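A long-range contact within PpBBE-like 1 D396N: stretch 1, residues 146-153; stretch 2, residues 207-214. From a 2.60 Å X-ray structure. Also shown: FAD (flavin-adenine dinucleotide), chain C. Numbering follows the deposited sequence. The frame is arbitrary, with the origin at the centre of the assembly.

Stretch 1 146-153: GIAGHALG
Stretch 2, residues 207-214: IVTQFTFR

How are the two backbones laid against each other? A helix begins at Ile-147, with Gly-146 at its N-cap, and packs against strand 207-214, mostly extended but with Thr-209 at phi/psi -102/-30. The axes come within 10.1 Å and their N-to-C directions differ by 61°. In register, Ala-148 CA lies 7.7 Å from Val-208 CA. The helical hydrogen bonds include Ala-151 N to Ile-147 O at 2.8 Å and Leu-152 N to Ala-148 O at 2.9 Å; that from His-150 N to Gly-146 O, at 3.5 Å, is weak.

What holds helix to strand? No hydrogen bond crosses between them; the contact is mainly apolar side-chain packing, with 274 Å² buried between the stretches, both sides summed. Val-208, Phe-211 and Phe-213 point toward the helix. Phe-211 (chi1 -69°, chi2 -90°) is covered most, its CE2 lying 3.8 Å from Ala-148 CA and its CE1 4.1 Å from Ala-151 CB. Beside Ala-148 the ring comes close to the helix backbone. Leu-152 (m, t) starts sideways, but its end reaches nearer: CD2 sits at the edge of the Phe-211 ring, 3.8 Å from CE1, and 4.2 Å from CG2 of Val-208 (t).

Where does Phe-213 fit? With chi1 -72° and chi2 -72°, it brings CZ to 3.7 Å from CG1 of Ile-147 (t, p) and to 4.0 Å from Ala-151 CB, which lies at the ring edge.

How does FAD join both stretches? The helix start binds phosphate oxygens through Gly-146 N to O2P (2.9 Å) and Gly-149 N to O1P (3.2 Å); an ideal CB on either glycine would clash with FAD. His-150 (chi1 -168°, chi2 63°) hydrogen-bonds through ND1 to FAD O2' at 2.9 Å. Val-208 hydrogen-bonds the adenine through its backbone: N donates to N1A and O accepts from N6A, both at 3.0 Å.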

# COMPACT_ATOMS: atom_id res chain seq x y z
N GLY A 146 -3.60 -0.67 -7.21
CA GLY A 146 -4.97 -1.10 -7.05
C GLY A 146 -5.50 -0.74 -5.67
O GLY A 146 -4.78 -0.79 -4.67
N ILE A 147 -6.78 -0.36 -5.63
CA ILE A 147 -7.39 0.01 -4.35
C ILE A 147 -7.45 -1.19 -3.42
O ILE A 147 -7.43 -1.04 -2.20
CB ILE A 147 -8.79 0.61 -4.58
CG1 ILE A 147 -9.40 1.08 -3.26
CG2 ILE A 147 -9.68 -0.41 -5.25
CD1 ILE A 147 -8.60 2.15 -2.57
N ALA A 148 -7.51 -2.40 -3.98
CA ALA A 148 -7.80 -3.61 -3.23
C ALA A 148 -6.67 -4.00 -2.28
O ALA A 148 -6.85 -3.97 -1.06
CB ALA A 148 -8.09 -4.76 -4.20
N GLY A 149 -5.51 -4.38 -2.83
CA GLY A 149 -4.37 -4.66 -1.98
C GLY A 149 -4.04 -3.49 -1.07
O GLY A 149 -3.90 -3.65 0.14
N HIS A 150 -3.95 -2.29 -1.66
CA HIS A 150 -3.72 -1.06 -0.91
C HIS A 150 -4.61 -0.98 0.33
O HIS A 150 -4.11 -0.88 1.46
CB HIS A 150 -3.97 0.13 -1.84
CG HIS A 150 -3.48 1.44 -1.30
ND1 HIS A 150 -2.15 1.70 -1.04
CD2 HIS A 150 -4.16 2.58 -1.02
CE1 HIS A 150 -2.03 2.94 -0.61
NE2 HIS A 150 -3.23 3.50 -0.58
N ALA A 151 -5.93 -1.05 0.13
CA ALA A 151 -6.88 -0.87 1.23
C ALA A 151 -6.86 -2.03 2.22
O ALA A 151 -7.00 -1.83 3.44
CB ALA A 151 -8.30 -0.68 0.68
N LEU A 152 -6.68 -3.26 1.72
CA LEU A 152 -6.69 -4.42 2.60
C LEU A 152 -5.44 -4.51 3.47
O LEU A 152 -5.42 -5.28 4.43
CB LEU A 152 -6.87 -5.70 1.77
CG LEU A 152 -8.22 -5.86 1.05
CD1 LEU A 152 -8.19 -7.04 0.11
CD2 LEU A 152 -9.40 -5.97 2.02
N GLY A 153 -4.40 -3.73 3.16
CA GLY A 153 -3.18 -3.77 3.95
C GLY A 153 -2.90 -2.52 4.77
O GLY A 153 -1.91 -2.46 5.50
N ILE A 207 -12.02 -13.44 -1.90
CA ILE A 207 -11.84 -12.48 -2.99
C ILE A 207 -12.83 -11.35 -2.78
O ILE A 207 -14.03 -11.51 -3.03
CB ILE A 207 -12.02 -13.15 -4.35
CG1 ILE A 207 -11.01 -14.29 -4.49
CG2 ILE A 207 -11.89 -12.12 -5.47
CD1 ILE A 207 -11.02 -14.98 -5.80
N VAL A 208 -12.34 -10.20 -2.31
CA VAL A 208 -13.18 -9.02 -2.17
C VAL A 208 -13.62 -8.55 -3.55
O VAL A 208 -12.79 -8.40 -4.46
CB VAL A 208 -12.45 -7.90 -1.41
CG1 VAL A 208 -13.27 -6.60 -1.44
CG2 VAL A 208 -12.19 -8.32 0.02
N THR A 209 -14.92 -8.34 -3.73
CA THR A 209 -15.45 -7.86 -5.00
C THR A 209 -15.78 -6.38 -5.00
O THR A 209 -15.67 -5.74 -6.05
CB THR A 209 -16.70 -8.65 -5.40
OG1 THR A 209 -17.64 -8.62 -4.32
CG2 THR A 209 -16.33 -10.09 -5.73
N GLN A 210 -16.16 -5.81 -3.86
CA GLN A 210 -16.35 -4.37 -3.81
C GLN A 210 -16.11 -3.85 -2.40
O GLN A 210 -16.22 -4.57 -1.40
CB GLN A 210 -17.74 -3.97 -4.31
CG GLN A 210 -18.89 -4.29 -3.38
CD GLN A 210 -20.15 -3.53 -3.78
OE1 GLN A 210 -20.34 -3.21 -4.96
NE2 GLN A 210 -20.99 -3.21 -2.80
N PHE A 211 -15.78 -2.56 -2.34
CA PHE A 211 -15.59 -1.81 -1.11
C PHE A 211 -16.66 -0.73 -0.97
O PHE A 211 -17.15 -0.19 -1.97
CB PHE A 211 -14.23 -1.11 -1.09
CG PHE A 211 -13.07 -2.03 -0.97
CD1 PHE A 211 -12.59 -2.39 0.28
CD2 PHE A 211 -12.43 -2.51 -2.09
CE1 PHE A 211 -11.51 -3.22 0.41
CE2 PHE A 211 -11.33 -3.35 -1.98
CZ PHE A 211 -10.87 -3.71 -0.72
N THR A 212 -16.99 -0.39 0.27
CA THR A 212 -17.73 0.83 0.57
C THR A 212 -16.87 1.68 1.49
O THR A 212 -16.56 1.25 2.61
CB THR A 212 -19.08 0.54 1.23
OG1 THR A 212 -19.87 -0.27 0.35
CG2 THR A 212 -19.81 1.84 1.48
N PHE A 213 -16.52 2.88 1.03
CA PHE A 213 -15.59 3.77 1.71
C PHE A 213 -16.31 4.98 2.30
O PHE A 213 -17.23 5.53 1.69
CB PHE A 213 -14.50 4.28 0.76
CG PHE A 213 -13.49 3.24 0.40
CD1 PHE A 213 -12.56 2.82 1.33
CD2 PHE A 213 -13.46 2.70 -0.88
CE1 PHE A 213 -11.61 1.87 1.01
CE2 PHE A 213 -12.52 1.74 -1.21
CZ PHE A 213 -11.59 1.33 -0.26
N ARG A 214 -15.88 5.37 3.50
CA ARG A 214 -16.12 6.72 3.98
C ARG A 214 -15.27 7.69 3.16
O ARG A 214 -14.09 7.43 2.93
CB ARG A 214 -15.76 6.82 5.47
CG ARG A 214 -15.83 8.22 6.04
CD ARG A 214 -17.28 8.65 6.23
NE ARG A 214 -17.98 7.79 7.19
CZ ARG A 214 -19.28 7.50 7.15
NH1 ARG A 214 -20.03 8.00 6.18
NH2 ARG A 214 -19.82 6.71 8.08
PA FAD C . -1.74 -6.66 -5.81
O1A FAD C . -0.37 -7.24 -6.12
O2A FAD C . -2.72 -6.90 -6.92
O5B FAD C . -2.35 -7.14 -4.39
C5B FAD C . -1.54 -7.29 -3.25
C4B FAD C . -2.09 -8.38 -2.33
O4B FAD C . -3.47 -8.17 -2.09
C3B FAD C . -1.96 -9.76 -2.95
O3B FAD C . -1.79 -10.70 -1.91
C2B FAD C . -3.32 -9.97 -3.57
O2B FAD C . -3.62 -11.34 -3.72
C1B FAD C . -4.23 -9.26 -2.59
N9A FAD C . -5.47 -8.83 -3.29
C8A FAD C . -5.55 -8.08 -4.44
N7A FAD C . -6.85 -7.93 -4.77
C5A FAD C . -7.60 -8.56 -3.85
C6A FAD C . -8.97 -8.72 -3.72
N6A FAD C . -9.78 -8.18 -4.62
N1A FAD C . -9.48 -9.44 -2.66
C2A FAD C . -8.62 -10.01 -1.74
N3A FAD C . -7.25 -9.85 -1.87
C4A FAD C . -6.75 -9.14 -2.91
N1 FAD C . 1.66 1.84 -0.22
C2 FAD C . 1.13 2.87 0.56
O2 FAD C . 0.55 2.66 1.65
N3 FAD C . 1.24 4.18 0.11
C4 FAD C . 1.87 4.45 -1.09
O4 FAD C . 1.94 5.62 -1.47
C4X FAD C . 2.40 3.43 -1.86
N5 FAD C . 2.98 3.71 -3.07
C5X FAD C . 3.21 2.70 -3.98
C6 FAD C . 3.67 3.01 -5.25
C7 FAD C . 3.81 2.04 -6.26
C7M FAD C . 4.30 2.42 -7.64
C8 FAD C . 3.58 0.69 -5.91
C8M FAD C . 3.82 -0.43 -6.91
C9 FAD C . 3.20 0.38 -4.59
C9A FAD C . 2.99 1.37 -3.61
N10 FAD C . 2.66 1.09 -2.28
C10 FAD C . 2.25 2.11 -1.44
C1' FAD C . 2.45 -0.31 -1.80
C2' FAD C . 0.99 -0.70 -2.04
O2' FAD C . 0.12 -0.17 -1.07
C3' FAD C . 0.89 -2.21 -2.02
O3' FAD C . 1.74 -2.67 -3.03
C4' FAD C . -0.56 -2.64 -2.24
O4' FAD C . -0.78 -3.85 -1.54
C5' FAD C . -0.86 -2.78 -3.73
O5' FAD C . -2.15 -3.30 -3.99
P FAD C . -2.45 -3.87 -5.47
O1P FAD C . -3.92 -4.23 -5.58
O2P FAD C . -2.01 -2.95 -6.58
O3P FAD C . -1.42 -5.10 -5.59